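Local coordinates for protein M32 carboxypeptidase (Chitinophagaceae bacterium, PDB 7A03) that probably trims amino acids one at a time from the C-terminal ends of peptides, as a metal-dependent carboxypeptidase of the M32 family, at residues A[170-173]-A[174-178]; A[417-420]-A[421-424]. One frame throughout, in Å; residues are numbered along the deposited sequence.

Contact 1. Residues A[170-173]-A[174-178]; sequences VDML and DTIFT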
loop_
_atom_site.group_PDB
_atom_site.type_symbol
_atom_site.label_atom_id
_atom_site.label_comp_id
_atom_site.label_asym_id
_atom_site.label_seq_id
_atom_site.Cartn_x
_atom_site.Cartn_y
_atom_site.Cartn_z
ATOM N N VAL A 170 -11.136 7.668 -13.545
ATOM C CA VAL A 170 -10.459 8.911 -13.914
ATOM C C VAL A 170 -11.220 10.132 -13.423
ATOM O O VAL A 170 -10.605 11.126 -13.033
ATOM C CB VAL A 170 -10.152 8.944 -15.427
ATOM C CG1 VAL A 170 -9.935 10.372 -15.929
ATOM C CG2 VAL A 170 -8.931 8.106 -15.723
ATOM N N ASP A 171 -12.553 10.091 -13.413
ATOM C CA ASP A 171 -13.316 11.242 -12.926
ATOM C C ASP A 171 -13.026 11.497 -11.449
ATOM O O ASP A 171 -12.660 12.619 -11.044
ATOM C CB ASP A 171 -14.807 10.970 -13.139
ATOM C CG ASP A 171 -15.675 12.166 -12.806
ATOM O OD1 ASP A 171 -15.715 13.121 -13.610
ATOM O OD2 ASP A 171 -16.324 12.144 -11.740
ATOM N N MET A 172 -13.148 10.440 -10.638
ATOM C CA MET A 172 -12.894 10.513 -9.203
ATOM C C MET A 172 -11.458 10.943 -8.917
ATOM O O MET A 172 -11.207 11.835 -8.093
ATOM C CB MET A 172 -13.182 9.133 -8.602
ATOM C CG MET A 172 -12.581 8.875 -7.239
ATOM S SD MET A 172 -12.457 7.100 -6.938
ATOM C CE MET A 172 -11.908 7.093 -5.230
ATOM N N LEU A 173 -10.494 10.324 -9.601
ATOM C CA LEU A 173 -9.092 10.614 -9.331
ATOM C C LEU A 173 -8.670 11.974 -9.880
ATOM O O LEU A 173 -7.822 12.641 -9.281
ATOM C CB LEU A 173 -8.211 9.481 -9.868
ATOM C CG LEU A 173 -8.296 8.189 -9.042
ATOM C CD1 LEU A 173 -7.425 7.073 -9.607
ATOM C CD2 LEU A 173 -7.896 8.472 -7.613
ATOM N N ASP A 174 -9.240 12.411 -11.006
ATOM C CA ASP A 174 -8.951 13.756 -11.483
ATOM C C ASP A 174 -9.394 14.781 -10.460
ATOM O O ASP A 174 -8.671 15.746 -10.180
ATOM C CB ASP A 174 -9.676 14.022 -12.798
ATOM C CG ASP A 174 -8.939 13.478 -14.008
ATOM O OD1 ASP A 174 -7.822 12.928 -13.867
ATOM O OD2 ASP A 174 -9.500 13.627 -15.120
ATOM N N THR A 175 -10.582 14.588 -9.883
ATOM C CA THR A 175 -11.039 15.512 -8.849
ATOM C C THR A 175 -10.086 15.514 -7.653
ATOM O O THR A 175 -9.662 16.582 -7.169
ATOM C CB THR A 175 -12.458 15.127 -8.438
ATOM O OG1 THR A 175 -13.329 15.338 -9.555
ATOM C CG2 THR A 175 -12.940 15.944 -7.227
ATOM N N ILE A 176 -9.723 14.322 -7.166
ATOM C CA ILE A 176 -8.837 14.245 -6.005
ATOM C C ILE A 176 -7.481 14.882 -6.297
ATOM O O ILE A 176 -6.942 15.631 -5.471
ATOM C CB ILE A 176 -8.706 12.789 -5.519
ATOM C CG1 ILE A 176 -10.000 12.373 -4.837
ATOM C CG2 ILE A 176 -7.545 12.656 -4.548
ATOM C CD1 ILE A 176 -10.141 10.887 -4.630
ATOM N N PHE A 177 -6.894 14.590 -7.455
ATOM C CA PHE A 177 -5.548 15.090 -7.705
ATOM C C PHE A 177 -5.533 16.570 -8.059
ATOM O O PHE A 177 -4.534 17.247 -7.797
ATOM C CB PHE A 177 -4.807 14.232 -8.734
ATOM C CG PHE A 177 -4.353 12.900 -8.192
ATOM C CD1 PHE A 177 -3.410 12.832 -7.164
ATOM C CD2 PHE A 177 -4.868 11.721 -8.697
ATOM C CE1 PHE A 177 -2.994 11.596 -6.658
ATOM C CE2 PHE A 177 -4.459 10.486 -8.187
ATOM C CZ PHE A 177 -3.513 10.433 -7.166
ATOM N N THR A 178 -6.626 17.091 -8.623
ATOM C CA THR A 178 -6.748 18.534 -8.755
ATOM C C THR A 178 -6.764 19.188 -7.384
ATOM O O THR A 178 -6.149 20.244 -7.185
ATOM C CB THR A 178 -8.014 18.869 -9.547
ATOM O OG1 THR A 178 -7.882 18.369 -10.885
ATOM C CG2 THR A 178 -8.249 20.386 -9.594
#
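Val170 and Asp174 run alongside each other one helical turn apart, and the valine methyl CG1 comes within 3.4 Å of Asp174 OD2. Leu173 and Phe177 pair similarly: the leucine CD2 methyl meets the ring carbon CE2 of Phe177 at 4.0 Å. With CG of Phe177 anti to its carbonyl carbon (chi1 -74°), the ring swings back along the helix, and its CD2 comes 3.1 Å from Leu173 O, which lies obliquely to the ring. Another apolar pair joins Met172 CG to Ile176 CD1 at 4.1 Å.

The backbone bonds are those of a regular alpha-helix, each reaching back four residues, as Phe177 N does to Leu173 O at 2.8 Å. Two threonines add hydroxyl bonds to this ladder. Thr175 OG1 donates to Asp171 O at 3.2 Å, while Thr175 N reaches the same oxygen from the opposite face of its plane. Thr178 OG1 repeats the pattern on Asp174 O at 2.8 Å, so both carbonyls accept two bonds.

The carboxylate of Asp174 is held by helix 358-374: OD1 hydrogen-bonds Tyr366 OH and forms a salt bridge with Lys370. Phe177 also stacks on Tyr366. This first part of helix 170-192 packs against helices 358-374 and 420-439, with helix 157-164 lying against Val170 and Leu173.

Contact 2. Residues A[417-420]-A[421-424]; sequences GYFP and TYSL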
loop_
_atom_site.group_PDB
_atom_site.type_symbol
_atom_site.label_atom_id
_atom_site.label_comp_id
_atom_site.label_asym_id
_atom_site.label_seq_id
_atom_site.Cartn_x
_atom_site.Cartn_y
_atom_site.Cartn_z
ATOM N N GLY A 417 -2.153 1.367 -13.081
ATOM C CA GLY A 417 -3.303 1.613 -12.249
ATOM C C GLY A 417 -3.064 1.372 -10.773
ATOM O O GLY A 417 -4.012 1.486 -9.984
ATOM N N TYR A 418 -1.826 1.060 -10.375
ATOM C CA TYR A 418 -1.462 0.714 -9.006
ATOM C C TYR A 418 -1.141 1.954 -8.178
ATOM O O TYR A 418 -1.609 2.098 -7.044
ATOM C CB TYR A 418 -0.239 -0.217 -9.042
ATOM C CG TYR A 418 0.109 -0.914 -7.740
ATOM C CD1 TYR A 418 0.650 -0.220 -6.668
ATOM C CD2 TYR A 418 -0.069 -2.285 -7.606
ATOM C CE1 TYR A 418 0.979 -0.869 -5.484
ATOM C CE2 TYR A 418 0.256 -2.941 -6.433
ATOM C CZ TYR A 418 0.769 -2.231 -5.379
ATOM O OH TYR A 418 1.084 -2.897 -4.217
ATOM N N PHE A 419 -0.345 2.856 -8.739
ATOM C CA PHE A 419 0.149 3.983 -7.957
ATOM C C PHE A 419 -0.934 4.780 -7.224
ATOM O O PHE A 419 -0.694 5.162 -6.059
ATOM C CB PHE A 419 0.999 4.907 -8.845
ATOM C CG PHE A 419 2.399 4.416 -9.090
ATOM C CD1 PHE A 419 3.291 4.254 -8.038
ATOM C CD2 PHE A 419 2.839 4.157 -10.384
ATOM C CE1 PHE A 419 4.601 3.804 -8.274
ATOM C CE2 PHE A 419 4.136 3.721 -10.622
ATOM C CZ PHE A 419 5.020 3.547 -9.567
ATOM N N PRO A 420 -2.105 5.077 -7.811
ATOM C CA PRO A 420 -3.075 5.906 -7.076
ATOM C C PRO A 420 -3.454 5.338 -5.717
ATOM O O PRO A 420 -3.768 6.119 -4.806
ATOM C CB PRO A 420 -4.281 5.976 -8.026
ATOM C CG PRO A 420 -3.707 5.764 -9.376
ATOM C CD PRO A 420 -2.577 4.785 -9.183
ATOM N N THR A 421 -3.408 4.005 -5.547
ATOM C CA THR A 421 -3.819 3.419 -4.276
ATOM C C THR A 421 -2.988 3.943 -3.110
ATOM O O THR A 421 -3.519 4.084 -2.003
ATOM C CB THR A 421 -3.808 1.888 -4.325
ATOM O OG1 THR A 421 -2.472 1.412 -4.526
ATOM C CG2 THR A 421 -4.709 1.394 -5.446
ATOM N N TYR A 422 -1.707 4.265 -3.332
ATOM C CA TYR A 422 -0.912 4.803 -2.226
ATOM C C TYR A 422 -1.545 6.080 -1.684
ATOM O O TYR A 422 -1.770 6.215 -0.466
ATOM C CB TYR A 422 0.532 5.080 -2.656
ATOM C CG TYR A 422 1.359 3.880 -3.051
ATOM C CD1 TYR A 422 1.952 3.064 -2.092
ATOM C CD2 TYR A 422 1.579 3.592 -4.389
ATOM C CE1 TYR A 422 2.726 1.990 -2.460
ATOM C CE2 TYR A 422 2.344 2.511 -4.769
ATOM C CZ TYR A 422 2.915 1.713 -3.799
ATOM O OH TYR A 422 3.694 0.635 -4.187
ATOM N N SER A 423 -1.887 7.010 -2.584
ATOM C CA SER A 423 -2.507 8.248 -2.134
ATOM C C SER A 423 -3.878 7.988 -1.564
ATOM O O SER A 423 -4.235 8.576 -0.537
ATOM C CB SER A 423 -2.598 9.290 -3.248
ATOM O OG SER A 423 -1.309 9.800 -3.529
ATOM N N LEU A 424 -4.644 7.081 -2.180
ATOM C CA LEU A 424 -5.956 6.789 -1.627
ATOM C C LEU A 424 -5.808 6.312 -0.190
ATOM O O LEU A 424 -6.551 6.749 0.701
ATOM C CB LEU A 424 -6.670 5.742 -2.486
ATOM C CG LEU A 424 -7.103 6.157 -3.899
ATOM C CD1 LEU A 424 -7.744 4.981 -4.648
ATOM C CD2 LEU A 424 -8.062 7.324 -3.825
#
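The rings of Tyr418 and Tyr422 approach obliquely, their planes at 49° and their centroids 5.6 Å apart. Tyr422 CE2 lies in the plane of the Tyr418 ring at its CD1-CE1 edge, and the phenol oxygen of Tyr422 comes 3.4 Å from Tyr418 CE1. Phe419 O sits at the edge of the Tyr422 ring, near its plane and 3.2 Å from CD2. The Phe419 ring crosses Tyr422 at a slant, CD1 to CE2 at 3.8 Å. Arg350 makes a cation-pi contact with Tyr422, and His410 meets the Tyr418 ring edge-to-face while its NE2 is hydrogen-bonded to Tyr422 OH.

Thr421 turns OG1 between its own backbone N and carbonyl carbon (chi1 64°), from where the hydroxyl donates to Tyr418 O at 2.7 Å, in the carbonyl plane. Thr421 N joins the same oxygen at 3.0 Å from above that plane. Tyr422 N likewise reaches back three residues, to Phe419 O, before Leu424 N sets the four-residue spacing with a straighter bond to Pro420 O (166° at the hydrogen).

Replacing Tyr422 by a leucine would probably leave His410 NE2 without its phenol partner, cost Arg350 this cation-pi contact and open a gap beside Tyr418 CE1.

Chemically, then, the Tyr418 carbonyl, accepting two hydrogen bonds from Thr421, ties the incoming loop to the first turn of helix 420-439, and the ring contacts and the bond to His410 hold the Tyr422 phenol in place near, though not touching, the HExxH residues, probably the metal-binding motif, as in related metallopeptidases.

How the contacts relate
Contact 1 lies at the start of helix 170-192 and contact 2 where a loop enters helix 420-439; the two helices pack directly on each other, contact centres about 12 Å apart. Leu173 is the main bridge: its CD1 meets Pro420 CB at 3.7 Å and its CD2 meets Leu424 CD2 at 4.0 Å. Phe177 CE1 lies 4.0 Å from Ser423 OG, while Met172 CE also touches Leu424. Helix 358-374 touches side chains of both contacts. Contact 2 is the deeper, about 8 Å from the chain centre against 19 Å for contact 1. Its Tyr422 lies near the HExxH residues of the probable active site, where no metal is bound here; a glycerol, probably from the crystallisation liquor, sits about 4 Å from the Tyr418 side chain.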